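Local coordinates for ErfK/YbiS/YcfS/YnhG family protein (Xylanimonas cellulosilytica, PDB 4LPQ), which is an L,D-transpeptidase family protein that probably cross-links peptide stems of peptidoglycan, seen here as a putative peptidoglycan-binding domain followed by its YkuD-type catalytic domain, at residues A[31-36]-A[105-110]; A[45-50]-A[170-175]; A[132-137]-A[201-206]. All coordinates share one frame; numbering follows the deposited sequence.

Contact 1: A[31-36]-A[105-110]; sequences GYFILK and VVRIIN
Two torsions bring Tyr32 and Ile108 together: the tyrosine CG lies anti to its own carbonyl carbon (chi1 -68°), and chi2 of Ile108 (90°) sets CD1 above the phenol ring. CD1 then stands 3.7 Å from the centroid of the Tyr32 ring, nearly on the ring normal, a CH-pi contact over the centre of one face. The same side chain fills in toward the rim, with Ile108 CB 3.6 Å from Tyr32 CD2, so the isoleucine lies across the face and does more than touch it with its tip.

The backbone holds this pairing in place. Ile108 N donates to Gly31 O at 2.9 Å, and Phe33 N returns a bond of 2.9 Å to Ile108 O, making a single beta bridge between Tyr32 and Ile108 rather than a continuing ladder. Gly31 closes helix 18-30 in a Schellman motif with positive phi, at backbone angles where a side chain would jam against the preceding carbonyl, and it turns the chain directly into the bridge. Next in the loop, Phe33 CB rests 3.7 Å from Ile109 CG1.

The contact joins the loop after helix 18-30 to strand 104-110, which on its other side pairs with strand 96-101, where Val106 and Arg107 face Ala99 in a classic beta bulge. Tyr32 OH bonds to Tyr76 O, while its ring meets Phe52 of helix 43-56 edge-to-face. Phe33 and Ile109 both lean on Ala188 of helix 186-196, and Ile108 packs on Ile96 and Leu98 of strand 96-101.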
ATOM      1  N   GLY A  31       1.084  -9.994  -8.137  1.00 14.06           N
ATOM      2  CA  GLY A  31       0.656  -9.804  -6.772  1.00 14.89           C
ATOM      3  C   GLY A  31       0.483  -8.405  -6.266  1.00 13.97           C
ATOM      4  O   GLY A  31       0.201  -8.179  -5.104  1.00 15.29           O
ATOM      5  N   TYR A  32       0.588  -7.429  -7.180  1.00 12.99           N
ATOM      6  CA  TYR A  32       0.321  -6.050  -6.814  1.00 12.33           C
ATOM      7  C   TYR A  32      -1.182  -5.903  -6.753  1.00 14.96           C
ATOM      8  O   TYR A  32      -1.885  -6.322  -7.662  1.00 17.16           O
ATOM      9  CB  TYR A  32       0.966  -5.105  -7.844  1.00 12.74           C
ATOM     10  CG  TYR A  32       2.468  -5.211  -7.720  1.00 12.03           C
ATOM     11  CD1 TYR A  32       3.184  -6.205  -8.395  1.00 11.67           C
ATOM     12  CD2 TYR A  32       3.205  -4.401  -6.861  1.00 10.85           C
ATOM     13  CE1 TYR A  32       4.523  -6.356  -8.222  1.00 12.68           C
ATOM     14  CE2 TYR A  32       4.573  -4.573  -6.637  1.00 11.83           C
ATOM     15  CZ  TYR A  32       5.250  -5.567  -7.343  1.00 12.08           C
ATOM     16  OH  TYR A  32       6.590  -5.663  -7.153  1.00 12.71           O
ATOM     17  N   PHE A  33      -1.712  -5.326  -5.686  1.00 14.32           N
ATOM     18  CA  PHE A  33      -3.156  -5.379  -5.443  1.00 13.42           C
ATOM     19  C   PHE A  33      -3.925  -4.576  -6.446  1.00 14.13           C
ATOM     20  O   PHE A  33      -3.772  -3.356  -6.564  1.00 15.79           O
ATOM     21  CB  PHE A  33      -3.453  -4.819  -4.051  1.00 16.47           C
ATOM     22  CG  PHE A  33      -4.924  -4.885  -3.722  1.00 13.23           C
ATOM     23  CD1 PHE A  33      -5.497  -6.086  -3.390  1.00 16.73           C
ATOM     24  CD2 PHE A  33      -5.713  -3.820  -3.907  1.00 13.70           C
ATOM     25  CE1 PHE A  33      -6.873  -6.167  -3.194  1.00 19.08           C
ATOM     26  CE2 PHE A  33      -7.032  -3.880  -3.681  1.00 16.63           C
ATOM     27  CZ  PHE A  33      -7.638  -5.034  -3.342  1.00 16.09           C
ATOM     28  N   ILE A  34      -4.781  -5.290  -7.164  1.00 15.07           N
ATOM     29  CA  ILE A  34      -5.664  -4.736  -8.195  1.00 15.67           C
ATOM     30  C   ILE A  34      -6.757  -5.790  -8.413  1.00 15.68           C
ATOM     31  O   ILE A  34      -6.475  -7.002  -8.588  1.00 18.36           O
ATOM     32  CB  ILE A  34      -4.900  -4.403  -9.499  1.00 15.36           C
ATOM     33  CG1 ILE A  34      -5.757  -3.582 -10.453  1.00 18.49           C
ATOM     34  CG2 ILE A  34      -4.283  -5.596 -10.165  1.00 17.58           C
ATOM     35  CD1 ILE A  34      -4.936  -3.077 -11.655  1.00 17.94           C
ATOM     36  N   LEU A  35      -7.968  -5.377  -8.479  1.00 17.73           N
ATOM     37  CA  LEU A  35      -9.126  -6.270  -8.618  1.00 17.12           C
ATOM     38  C   LEU A  35      -9.589  -6.523 -10.046  1.00 19.16           C
ATOM     39  O   LEU A  35     -10.149  -7.590 -10.334  1.00 22.79           O
ATOM     40  CB  LEU A  35     -10.298  -5.731  -7.777  1.00 18.85           C
ATOM     41  CG  LEU A  35     -10.126  -5.648  -6.309  1.00 22.07           C
ATOM     42  CD1 LEU A  35     -11.369  -5.137  -5.619  1.00 26.47           C
ATOM     43  CD2 LEU A  35      -9.776  -7.004  -5.790  1.00 23.64           C
ATOM     44  N   LYS A  36      -9.441  -5.516 -10.954  1.00 20.05           N
ATOM     45  CA  LYS A  36     -10.034  -5.552 -12.299  1.00 23.76           C
ATOM     46  C   LYS A  36      -9.024  -5.234 -13.348  1.00 22.52           C
ATOM     47  O   LYS A  36      -8.223  -4.294 -13.239  1.00 24.63           O
ATOM     48  CB  LYS A  36     -11.063  -4.435 -12.412  1.00 32.99           C
ATOM     49  CG  LYS A  36     -12.343  -4.630 -11.692  1.00 37.02           C
ATOM     50  CD  LYS A  36     -13.456  -3.815 -12.333  1.00 55.10           C
ATOM     51  CE  LYS A  36     -13.092  -2.344 -12.319  1.00 70.02           C
ATOM     52  NZ  LYS A  36     -14.357  -1.599 -12.296  1.00 76.80           N
ATOM     53  N   VAL A 105       5.504 -13.441  -0.613  1.00 17.52           N
ATOM     54  CA  VAL A 105       4.609 -12.286  -0.717  1.00 16.75           C
ATOM     55  C   VAL A 105       3.358 -12.737  -1.418  1.00 16.88           C
ATOM     56  O   VAL A 105       3.398 -13.204  -2.606  1.00 21.54           O
ATOM     57  CB  VAL A 105       5.301 -11.141  -1.486  1.00 18.77           C
ATOM     58  CG1 VAL A 105       4.379 -10.009  -1.708  1.00 19.92           C
ATOM     59  CG2 VAL A 105       6.526 -10.726  -0.714  1.00 19.22           C
ATOM     60  N   VAL A 106       2.226 -12.495  -0.798  1.00 16.09           N
ATOM     61  CA  VAL A 106       0.919 -12.775  -1.367  1.00 17.20           C
ATOM     62  C   VAL A 106       0.374 -11.555  -2.129  1.00 15.66           C
ATOM     63  O   VAL A 106      -0.127 -11.678  -3.252  1.00 16.32           O
ATOM     64  CB  VAL A 106      -0.082 -13.280  -0.284  1.00 15.87           C
ATOM     65  CG1 VAL A 106      -1.479 -13.519  -0.855  1.00 17.41           C
ATOM     66  CG2 VAL A 106       0.469 -14.515   0.373  1.00 18.55           C
ATOM     67  N   ARG A 107       0.527 -10.381  -1.499  1.00 14.14           N
ATOM     68  CA  ARG A 107       0.158  -9.128  -2.158  0.50 12.24           C
ATOM     69  C   ARG A 107       1.078  -8.032  -1.734  1.00 12.85           C
ATOM     70  O   ARG A 107       1.596  -7.975  -0.611  1.00 13.41           O
ATOM     71  CB  ARG A 107      -1.295  -8.596  -1.865  0.50 14.37           C
ATOM     72  CG  ARG A 107      -2.473  -9.329  -2.404  0.50 14.63           C
ATOM     73  CD  ARG A 107      -2.594  -9.396  -3.920  0.50 12.34           C
ATOM     74  NE  ARG A 107      -3.848 -10.066  -4.240  0.50 15.83           N
ATOM     75  CZ  ARG A 107      -3.981 -11.400  -4.250  0.50 14.64           C
ATOM     76  NH1 ARG A 107      -2.975 -12.206  -3.961  0.50 16.61           N
ATOM     77  NH2 ARG A 107      -5.146 -11.968  -4.460  0.50 23.33           N
ATOM     78  N   ILE A 108       1.281  -7.109  -2.684  1.00 13.06           N
ATOM     79  CA  ILE A 108       1.958  -5.850  -2.446  1.00 12.18           C
ATOM     80  C   ILE A 108       0.894  -4.754  -2.549  1.00 11.51           C
ATOM     81  O   ILE A 108       0.221  -4.690  -3.594  1.00 12.54           O
ATOM     82  CB  ILE A 108       3.092  -5.570  -3.461  1.00 12.47           C
ATOM     83  CG1 ILE A 108       4.082  -6.712  -3.580  1.00 13.37           C
ATOM     84  CG2 ILE A 108       3.787  -4.252  -3.055  1.00 12.50           C
ATOM     85  CD1 ILE A 108       3.762  -7.730  -4.615  1.00 14.70           C
ATOM     86  N   ILE A 109       0.819  -3.882  -1.531  1.00 11.01           N
ATOM     87  CA  ILE A 109      -0.233  -2.890  -1.434  1.00 11.92           C
ATOM     88  C   ILE A 109       0.416  -1.512  -1.283  1.00 10.82           C
ATOM     89  O   ILE A 109       1.313  -1.359  -0.412  1.00 11.58           O
ATOM     90  CB  ILE A 109      -1.175  -3.262  -0.262  1.00 11.26           C
ATOM     91  CG1 ILE A 109      -1.999  -4.477  -0.619  1.00 13.41           C
ATOM     92  CG2 ILE A 109      -2.090  -2.118   0.106  1.00 13.61           C
ATOM     93  CD1 ILE A 109      -2.592  -5.205   0.561  1.00 14.36           C
ATOM     94  N   ASN A 110      -0.055  -0.527  -2.083  1.00 11.40           N
ATOM     95  CA  ASN A 110       0.452   0.821  -1.880  1.00 10.34           C
ATOM     96  C   ASN A 110       0.041   1.336  -0.499  1.00  9.76           C
ATOM     97  O   ASN A 110      -1.083   1.208  -0.057  1.00 11.29           O
ATOM     98  CB  ASN A 110      -0.152   1.710  -2.957  1.00 11.09           C
ATOM     99  CG  ASN A 110       0.389   3.125  -2.926  1.00 12.18           C
ATOM    100  OD1 ASN A 110       1.598   3.302  -2.976  1.00 12.35           O
ATOM    101  ND2 ASN A 110      -0.510   4.099  -2.817  1.00 12.27           N
TER

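Contact 2: A[45-50]-A[170-175]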
ATOM      1  N   THR A  45      -6.079   1.330 -10.395  1.00 12.97           N
ATOM      2  CA  THR A  45      -4.887   1.006 -11.124  1.00 11.94           C
ATOM      3  C   THR A  45      -3.707   1.862 -10.700  1.00 10.98           C
ATOM      4  O   THR A  45      -2.573   1.407 -10.564  1.00 12.91           O
ATOM      5  CB  THR A  45      -5.115   1.105 -12.672  1.00 13.58           C
ATOM      6  OG1 THR A  45      -6.103   0.176 -13.053  1.00 15.15           O
ATOM      7  CG2 THR A  45      -3.857   0.816 -13.460  1.00 12.90           C
ATOM      8  N   GLN A  46      -3.997   3.145 -10.403  1.00 12.18           N
ATOM      9  CA  GLN A  46      -2.958   4.027  -9.901  1.00 11.34           C
ATOM     10  C   GLN A  46      -2.321   3.496  -8.662  1.00 11.35           C
ATOM     11  O   GLN A  46      -1.083   3.563  -8.499  1.00 11.36           O
ATOM     12  CB  GLN A  46      -3.543   5.438  -9.681  1.00 13.13           C
ATOM     13  CG  GLN A  46      -2.533   6.465  -9.246  1.00 16.49           C
ATOM     14  CD  GLN A  46      -1.694   6.783 -10.395  1.00 19.94           C
ATOM     15  OE1 GLN A  46      -1.908   7.739 -11.061  1.00 27.38           O
ATOM     16  NE2 GLN A  46      -0.677   5.968 -10.618  1.00 23.35           N
ATOM     17  N   GLN A  47      -3.109   3.022  -7.719  1.00 12.06           N
ATOM     18  CA  GLN A  47      -2.565   2.474  -6.487  1.00 12.03           C
ATOM     19  C   GLN A  47      -1.587   1.320  -6.784  1.00 10.65           C
ATOM     20  O   GLN A  47      -0.528   1.236  -6.196  1.00 12.41           O
ATOM     21  CB  GLN A  47      -3.672   1.999  -5.544  1.00 11.72           C
ATOM     22  CG  GLN A  47      -4.532   3.123  -4.969  1.00 11.64           C
ATOM     23  CD  GLN A  47      -3.733   3.950  -3.991  1.00 11.85           C
ATOM     24  OE1 GLN A  47      -3.556   5.238  -4.231  1.00 15.80           O
ATOM     25  NE2 GLN A  47      -3.288   3.373  -2.984  1.00  9.61           N
ATOM     26  N   ALA A  48      -1.993   0.469  -7.720  1.00 11.85           N
ATOM     27  CA  ALA A  48      -1.136  -0.684  -8.045  1.00 12.00           C
ATOM     28  C   ALA A  48       0.148  -0.295  -8.742  1.00 11.59           C
ATOM     29  O   ALA A  48       1.219  -0.829  -8.487  1.00 12.08           O
ATOM     30  CB  ALA A  48      -1.895  -1.688  -8.897  1.00 12.47           C
ATOM     31  N   VAL A  49       0.046   0.677  -9.700  1.00 10.93           N
ATOM     32  CA  VAL A  49       1.267   1.183 -10.342  1.00 10.95           C
ATOM     33  C   VAL A  49       2.239   1.826  -9.387  1.00 10.91           C
ATOM     34  O   VAL A  49       3.434   1.622  -9.459  1.00 11.21           O
ATOM     35  CB  VAL A  49       0.941   2.098 -11.553  1.00 11.79           C
ATOM     36  CG1 VAL A  49       2.181   2.713 -12.179  1.00 13.03           C
ATOM     37  CG2 VAL A  49       0.175   1.315 -12.628  1.00 12.21           C
ATOM     38  N   TRP A  50       1.701   2.659  -8.499  1.00 11.16           N
ATOM     39  CA  TRP A  50       2.538   3.284  -7.475  1.00 11.46           C
ATOM     40  C   TRP A  50       3.191   2.230  -6.615  1.00 10.96           C
ATOM     41  O   TRP A  50       4.359   2.306  -6.308  1.00 12.02           O
ATOM     42  CB  TRP A  50       1.732   4.226  -6.653  1.00 10.99           C
ATOM     43  CG  TRP A  50       1.404   5.556  -7.314  1.00 11.59           C
ATOM     44  CD1 TRP A  50       1.999   6.127  -8.393  1.00 11.32           C
ATOM     45  CD2 TRP A  50       0.412   6.492  -6.893  1.00 10.36           C
ATOM     46  NE1 TRP A  50       1.477   7.375  -8.651  1.00 11.57           N
ATOM     47  CE2 TRP A  50       0.485   7.649  -7.754  1.00 11.59           C
ATOM     48  CE3 TRP A  50      -0.504   6.503  -5.873  1.00 11.47           C
ATOM     49  CZ2 TRP A  50      -0.364   8.722  -7.620  1.00 12.39           C
ATOM     50  CZ3 TRP A  50      -1.344   7.575  -5.710  1.00 13.24           C
ATOM     51  CH2 TRP A  50      -1.267   8.671  -6.568  1.00 13.03           C
ATOM     52  N   SER A 170      -8.910   7.690   2.142  1.00 15.23           N
ATOM     53  CA  SER A 170      -9.231   8.188   0.821  0.50 16.21           C
ATOM     54  C   SER A 170      -8.064   8.539  -0.061  1.00 16.54           C
ATOM     55  O   SER A 170      -8.231   8.636  -1.268  1.00 20.20           O
ATOM     56  CB  SER A 170     -10.092   9.469   0.943  0.50 19.46           C
ATOM     57  OG  SER A 170      -9.340  10.474   1.659  0.50 20.91           O
ATOM     58  N   SER A 171      -6.931   8.798   0.533  1.00 15.10           N
ATOM     59  CA  SER A 171      -5.709   9.241  -0.179  1.00 17.08           C
ATOM     60  C   SER A 171      -4.501   8.520   0.385  1.00 13.68           C
ATOM     61  O   SER A 171      -4.163   8.600   1.580  1.00 16.27           O
ATOM     62  CB  SER A 171      -5.532  10.725  -0.102  1.00 20.52           C
ATOM     63  OG  SER A 171      -4.365  11.112  -0.867  1.00 20.70           O
ATOM     64  N   ILE A 172      -3.785   7.891  -0.529  1.00 13.42           N
ATOM     65  CA  ILE A 172      -2.592   7.100  -0.219  1.00 12.62           C
ATOM     66  C   ILE A 172      -1.517   7.548  -1.235  1.00 12.49           C
ATOM     67  O   ILE A 172      -1.325   6.881  -2.256  1.00 13.29           O
ATOM     68  CB  ILE A 172      -2.860   5.612  -0.258  1.00 11.13           C
ATOM     69  CG1 ILE A 172      -4.092   5.229   0.531  1.00 13.50           C
ATOM     70  CG2 ILE A 172      -1.660   4.893   0.296  1.00 12.23           C
ATOM     71  CD1 ILE A 172      -5.339   5.104  -0.326  1.00 14.41           C
ATOM     72  N   PRO A 173      -0.834   8.665  -0.932  1.00 12.93           N
ATOM     73  CA  PRO A 173       0.027   9.218  -1.927  1.00 13.05           C
ATOM     74  C   PRO A 173       1.405   8.536  -2.007  1.00 13.16           C
ATOM     75  O   PRO A 173       1.676   7.571  -1.288  1.00 14.59           O
ATOM     76  CB  PRO A 173       0.214  10.607  -1.489  1.00 15.49           C
ATOM     77  CG  PRO A 173      -0.221  10.711  -0.171  1.00 20.69           C
ATOM     78  CD  PRO A 173      -1.029   9.586   0.197  1.00 13.64           C
ATOM     79  N   THR A 174       2.225   9.005  -2.924  1.00 12.33           N
ATOM     80  CA  THR A 174       3.514   8.469  -3.151  1.00 11.39           C
ATOM     81  C   THR A 174       4.619   8.874  -2.174  1.00 12.25           C
ATOM     82  O   THR A 174       5.763   8.448  -2.316  1.00 14.15           O
ATOM     83  CB  THR A 174       3.993   8.785  -4.550  1.00 13.09           C
ATOM     84  OG1 THR A 174       4.066  10.201  -4.695  1.00 13.65           O
ATOM     85  CG2 THR A 174       3.145   8.200  -5.656  1.00 14.75           C
ATOM     86  N   TYR A 175       4.260   9.678  -1.201  1.00 12.58           N
ATOM     87  CA  TYR A 175       5.130  10.058  -0.103  1.00 13.06           C
ATOM     88  C   TYR A 175       4.398   9.799   1.195  1.00 11.77           C
ATOM     89  O   TYR A 175       3.168   9.656   1.216  1.00 12.67           O
ATOM     90  CB  TYR A 175       5.488  11.571  -0.255  1.00 14.99           C
ATOM     91  CG  TYR A 175       4.302  12.506  -0.213  1.00 13.57           C
ATOM     92  CD1 TYR A 175       3.825  13.015   0.955  1.00 15.06           C
ATOM     93  CD2 TYR A 175       3.607  12.830  -1.367  1.00 15.26           C
ATOM     94  CE1 TYR A 175       2.729  13.838   1.007  1.00 16.21           C
ATOM     95  CE2 TYR A 175       2.465  13.650  -1.333  1.00 15.52           C
ATOM     96  CZ  TYR A 175       2.048  14.186  -0.123  1.00 15.22           C
ATOM     97  OH  TYR A 175       0.954  15.003  -0.086  1.00 17.68           O
TER
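Trp50 meets Thr174 at a domain interface, where helix 43-56 of the putative peptidoglycan-binding domain packs against the loop between strands 164-168 and 182-184 of the YkuD-type catalytic domain. That loop spans the interval between the predicted catalytic pair, His167 and Cys181, so the helix of one domain packs on the segment that links the two. The side chain of Ile172 lies about 8 Å from that of His167.

Helix 43-56 supplies two side chains three residues apart, on successive turns, Gln47 and Trp50. The indole takes the larger part: CG is anti to the carbonyl carbon (chi1 -76°), and one ring face receives the methyl of Thr174. In the threonine, chi1 of 61° puts OG1 between the backbone N and the carbonyl carbon and CG2 anti to that carbon, and it is CG2 that lies over the ring. The opposite face is covered by Gln46 CG, 3.4 Å above the plane, so the ring is held between its own helix and the loop. An alanine in place of Trp50 would probably open a gap between Thr174 CG2 and Gln46 CG, which now lie on opposite faces of the indole.

Beside the indole, Ile172 O approaches Trp50 CZ3 obliquely at 3.5 Å and probably accepts a hydrogen bond from Asn110 ND2. The side chain of Gln47 crosses that of Ile172 at about a right angle. Farther along, Arg60 NH1 bonds to Thr174 O. The closest touch across the contact falls on the five-membered ring of Trp50, whose centroid lies 3.3 Å from Thr174 CG2 and only 5° off the ring normal.

Contact 3: A[132-137]-A[201-206]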
ATOM      1  N   ARG A 132       9.124   1.737  13.940  1.00 18.41           N
ATOM      2  CA  ARG A 132       9.769   0.571  13.430  1.00 16.74           C
ATOM      3  C   ARG A 132       9.806  -0.479  14.519  1.00 16.97           C
ATOM      4  O   ARG A 132       9.969  -0.176  15.718  1.00 20.01           O
ATOM      5  CB  ARG A 132      11.197   0.841  12.960  1.00 19.67           C
ATOM      6  CG  ARG A 132      11.212   1.635  11.693  1.00 23.49           C
ATOM      7  CD  ARG A 132      12.588   2.149  11.240  1.00 37.78           C
ATOM      8  NE  ARG A 132      12.313   3.378  10.402  1.00 54.28           N
ATOM      9  CZ  ARG A 132      12.347   3.686   9.063  1.00 46.16           C
ATOM     10  NH1 ARG A 132      12.741   2.958   7.845  1.00 37.17           N
ATOM     11  NH2 ARG A 132      11.875   4.887   8.874  1.00 41.99           N
ATOM     12  N   GLY A 133       9.615  -1.732  14.141  1.00 15.40           N
ATOM     13  CA  GLY A 133       9.619  -2.819  15.090  1.00 14.73           C
ATOM     14  C   GLY A 133       8.700  -3.933  14.772  1.00 13.49           C
ATOM     15  O   GLY A 133       8.235  -4.070  13.667  1.00 15.36           O
ATOM     16  N   ASP A 134       8.556  -4.837  15.777  1.00 15.41           N
ATOM     17  CA  ASP A 134       7.885  -6.069  15.580  1.00 14.33           C
ATOM     18  C   ASP A 134       6.680  -6.107  16.537  1.00 14.25           C
ATOM     19  O   ASP A 134       6.903  -6.240  17.749  1.00 13.99           O
ATOM     20  CB  ASP A 134       8.894  -7.142  15.891  1.00 16.92           C
ATOM     21  CG  ASP A 134       8.680  -8.404  15.287  1.00 20.17           C
ATOM     22  OD1 ASP A 134       7.575  -8.799  15.051  1.00 22.26           O
ATOM     23  OD2 ASP A 134       9.758  -9.124  15.128  1.00 26.28           O
ATOM     24  N   PHE A 135       5.501  -5.954  15.977  1.00 12.64           N
ATOM     25  CA  PHE A 135       4.283  -5.718  16.718  1.00 12.21           C
ATOM     26  C   PHE A 135       3.225  -6.748  16.339  1.00 12.84           C
ATOM     27  O   PHE A 135       3.532  -7.725  15.606  1.00 13.05           O
ATOM     28  CB  PHE A 135       3.764  -4.297  16.433  1.00 13.14           C
ATOM     29  CG  PHE A 135       4.748  -3.264  16.734  1.00 14.36           C
ATOM     30  CD1 PHE A 135       5.068  -2.885  18.014  1.00 17.92           C
ATOM     31  CD2 PHE A 135       5.428  -2.550  15.708  1.00 15.61           C
ATOM     32  CE1 PHE A 135       6.062  -1.932  18.276  1.00 19.02           C
ATOM     33  CE2 PHE A 135       6.352  -1.580  16.002  1.00 16.39           C
ATOM     34  CZ  PHE A 135       6.679  -1.263  17.287  1.00 16.09           C
ATOM     35  N   ALA A 136       2.004  -6.628  16.816  1.00 13.08           N
ATOM     36  CA  ALA A 136       0.933  -7.545  16.489  1.00 13.25           C
ATOM     37  C   ALA A 136      -0.388  -6.790  16.553  1.00 12.13           C
ATOM     38  O   ALA A 136      -0.571  -5.907  17.355  1.00 13.78           O
ATOM     39  CB  ALA A 136       0.910  -8.722  17.492  1.00 16.46           C
ATOM     40  N   VAL A 137      -1.307  -7.201  15.673  1.00 11.98           N
ATOM     41  CA  VAL A 137      -2.658  -6.704  15.748  1.00 12.16           C
ATOM     42  C   VAL A 137      -3.254  -7.070  17.103  1.00 12.09           C
ATOM     43  O   VAL A 137      -3.264  -8.279  17.445  1.00 14.46           O
ATOM     44  CB  VAL A 137      -3.536  -7.254  14.606  1.00 12.76           C
ATOM     45  CG1 VAL A 137      -4.958  -6.800  14.742  1.00 13.10           C
ATOM     46  CG2 VAL A 137      -2.947  -6.898  13.237  1.00 13.34           C
ATOM     47  N   GLY A 201      -3.732 -10.949  16.656  1.00 13.41           N
ATOM     48  CA  GLY A 201      -2.530 -11.691  16.913  1.00 15.21           C
ATOM     49  C   GLY A 201      -1.555 -11.690  15.744  1.00 14.37           C
ATOM     50  O   GLY A 201      -0.398 -12.078  15.893  1.00 15.18           O
ATOM     51  N   THR A 202      -2.004 -11.271  14.551  1.00 13.44           N
ATOM     52  CA  THR A 202      -1.138 -11.287  13.372  1.00 12.37           C
ATOM     53  C   THR A 202       0.051 -10.366  13.599  1.00 12.11           C
ATOM     54  O   THR A 202      -0.100  -9.180  13.913  1.00 13.78           O
ATOM     55  CB  THR A 202      -1.911 -10.891  12.117  1.00 14.07           C
ATOM     56  OG1 THR A 202      -3.003 -11.761  11.862  1.00 15.62           O
ATOM     57  CG2 THR A 202      -1.028 -10.849  10.902  1.00 14.98           C
ATOM     58  N   ARG A 203       1.248 -10.877  13.269  1.00 13.21           N
ATOM     59  CA  ARG A 203       2.476 -10.103  13.332  1.00 12.83           C
ATOM     60  C   ARG A 203       2.414  -8.935  12.338  1.00 12.58           C
ATOM     61  O   ARG A 203       2.103  -9.144  11.157  1.00 13.23           O
ATOM     62  CB  ARG A 203       3.666 -10.998  13.024  1.00 14.06           C
ATOM     63  CG  ARG A 203       5.034 -10.400  13.202  1.00 14.32           C
ATOM     64  CD  ARG A 203       6.059 -11.438  12.820  1.00 14.97           C
ATOM     65  NE  ARG A 203       7.388 -10.984  13.107  1.00 16.00           N
ATOM     66  CZ  ARG A 203       8.500 -11.515  12.621  1.00 15.74           C
ATOM     67  NH1 ARG A 203       8.401 -12.556  11.787  1.00 17.81           N
ATOM     68  NH2 ARG A 203       9.671 -11.028  12.965  1.00 18.45           N
ATOM     69  N   VAL A 204       2.890  -7.798  12.781  1.00 12.46           N
ATOM     70  CA  VAL A 204       3.019  -6.614  11.944  1.00 12.16           C
ATOM     71  C   VAL A 204       4.450  -6.140  12.163  1.00 12.65           C
ATOM     72  O   VAL A 204       4.821  -5.709  13.247  1.00 14.75           O
ATOM     73  CB  VAL A 204       2.041  -5.462  12.315  1.00 13.45           C
ATOM     74  CG1 VAL A 204       2.245  -4.251  11.375  1.00 14.93           C
ATOM     75  CG2 VAL A 204       0.626  -5.989  12.190  1.00 13.79           C
ATOM     76  N   LEU A 205       5.266  -6.219  11.103  1.00 12.86           N
ATOM     77  CA  LEU A 205       6.674  -5.944  11.162  1.00 13.27           C
ATOM     78  C   LEU A 205       6.985  -4.712  10.321  1.00 13.12           C
ATOM     79  O   LEU A 205       6.711  -4.774   9.114  1.00 14.91           O
ATOM     80  CB  LEU A 205       7.425  -7.209  10.638  1.00 15.83           C
ATOM     81  CG  LEU A 205       8.875  -7.161  10.510  1.00 18.38           C
ATOM     82  CD1 LEU A 205       9.519  -7.024  11.858  1.00 18.49           C
ATOM     83  CD2 LEU A 205       9.381  -8.458   9.817  1.00 17.79           C
ATOM     84  N   LEU A 206       7.549  -3.658  10.894  1.00 13.51           N
ATOM     85  CA  LEU A 206       7.793  -2.396  10.175  1.00 13.04           C
ATOM     86  C   LEU A 206       9.272  -2.168  10.187  1.00 15.07           C
ATOM     87  O   LEU A 206       9.916  -2.276  11.256  1.00 15.82           O
ATOM     88  CB  LEU A 206       7.087  -1.218  10.748  1.00 14.89           C
ATOM     89  CG  LEU A 206       5.574  -1.326  10.897  1.00 12.95           C
ATOM     90  CD1 LEU A 206       5.185  -1.927  12.264  1.00 14.61           C
ATOM     91  CD2 LEU A 206       4.861   0.018  10.642  1.00 15.61           C
TER
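Arg203 reaches to Asp134 on the neighbouring strand as a nearly straight chain, and most of its atoms from CB onward meet Asp134 or Phe135. CB lies 4.2 Å from Phe135 O. CG, anti to the backbone N (chi1 -173°), comes 3.5 Å from Asp134 OD1, and CD runs on past the same oxygen. NE then bonds to Asp134 OD1 at 2.9 Å, and NH2 bonds to Asp134 OD2, also at 2.9 Å. The carboxylate is thus gripped side-on, each oxygen met on its syn side but 22° to 29° out of the carboxylate plane, while both oxygens lie close to the guanidinium plane.

The strands, 133-136 and 203-206, run antiparallel, with Phe135-Val204 and Gly133-Leu206 as hydrogen-bonded pairs and Asp134-Leu205 and Ala136-Arg203 as non-hydrogen-bonded ones. Beyond the strand ends the bonding continues, Val137 N to Thr202 O at 2.9 Å and Gly201 N to Val137 O. Leu206 CD1 meets the edge of the Phe135 ring at CD2, 3.5 Å away, and Val137 CG2 touches Val204 CG2. Strand 86-91, parallel to 203-206, flanks its other side in the catalytic-domain sheet.

Across this pair of strands Phe135, Val204 and Leu206 share one face, while the face of Asp134 and Arg203 carries the ion pair. Each charge is probably partly offset by the other, and the two bonds would restrain the guanidinium from turning.

From the N terminus, the chain leaves helix 18-30 through 31-36, forms helix 43-56 with its segment 45-50, and passes into the catalytic domain. Contact 1 closes the first long loop at strand 104-110. Contact 2 opens inside that loop but closes only at 170-175, so the two cross, and they touch where Asn110 meets the 170-175 loop. Both tie the putative peptidoglycan-binding domain to the catalytic one. Contact 3 opens at 132-137, after contact 1 has closed, and crosses contact 2 by closing at 201-206, near the C terminus. It lies wholly within the catalytic domain, joining strands of the same sheet that contact 1 reaches, with centres about 20 Å apart.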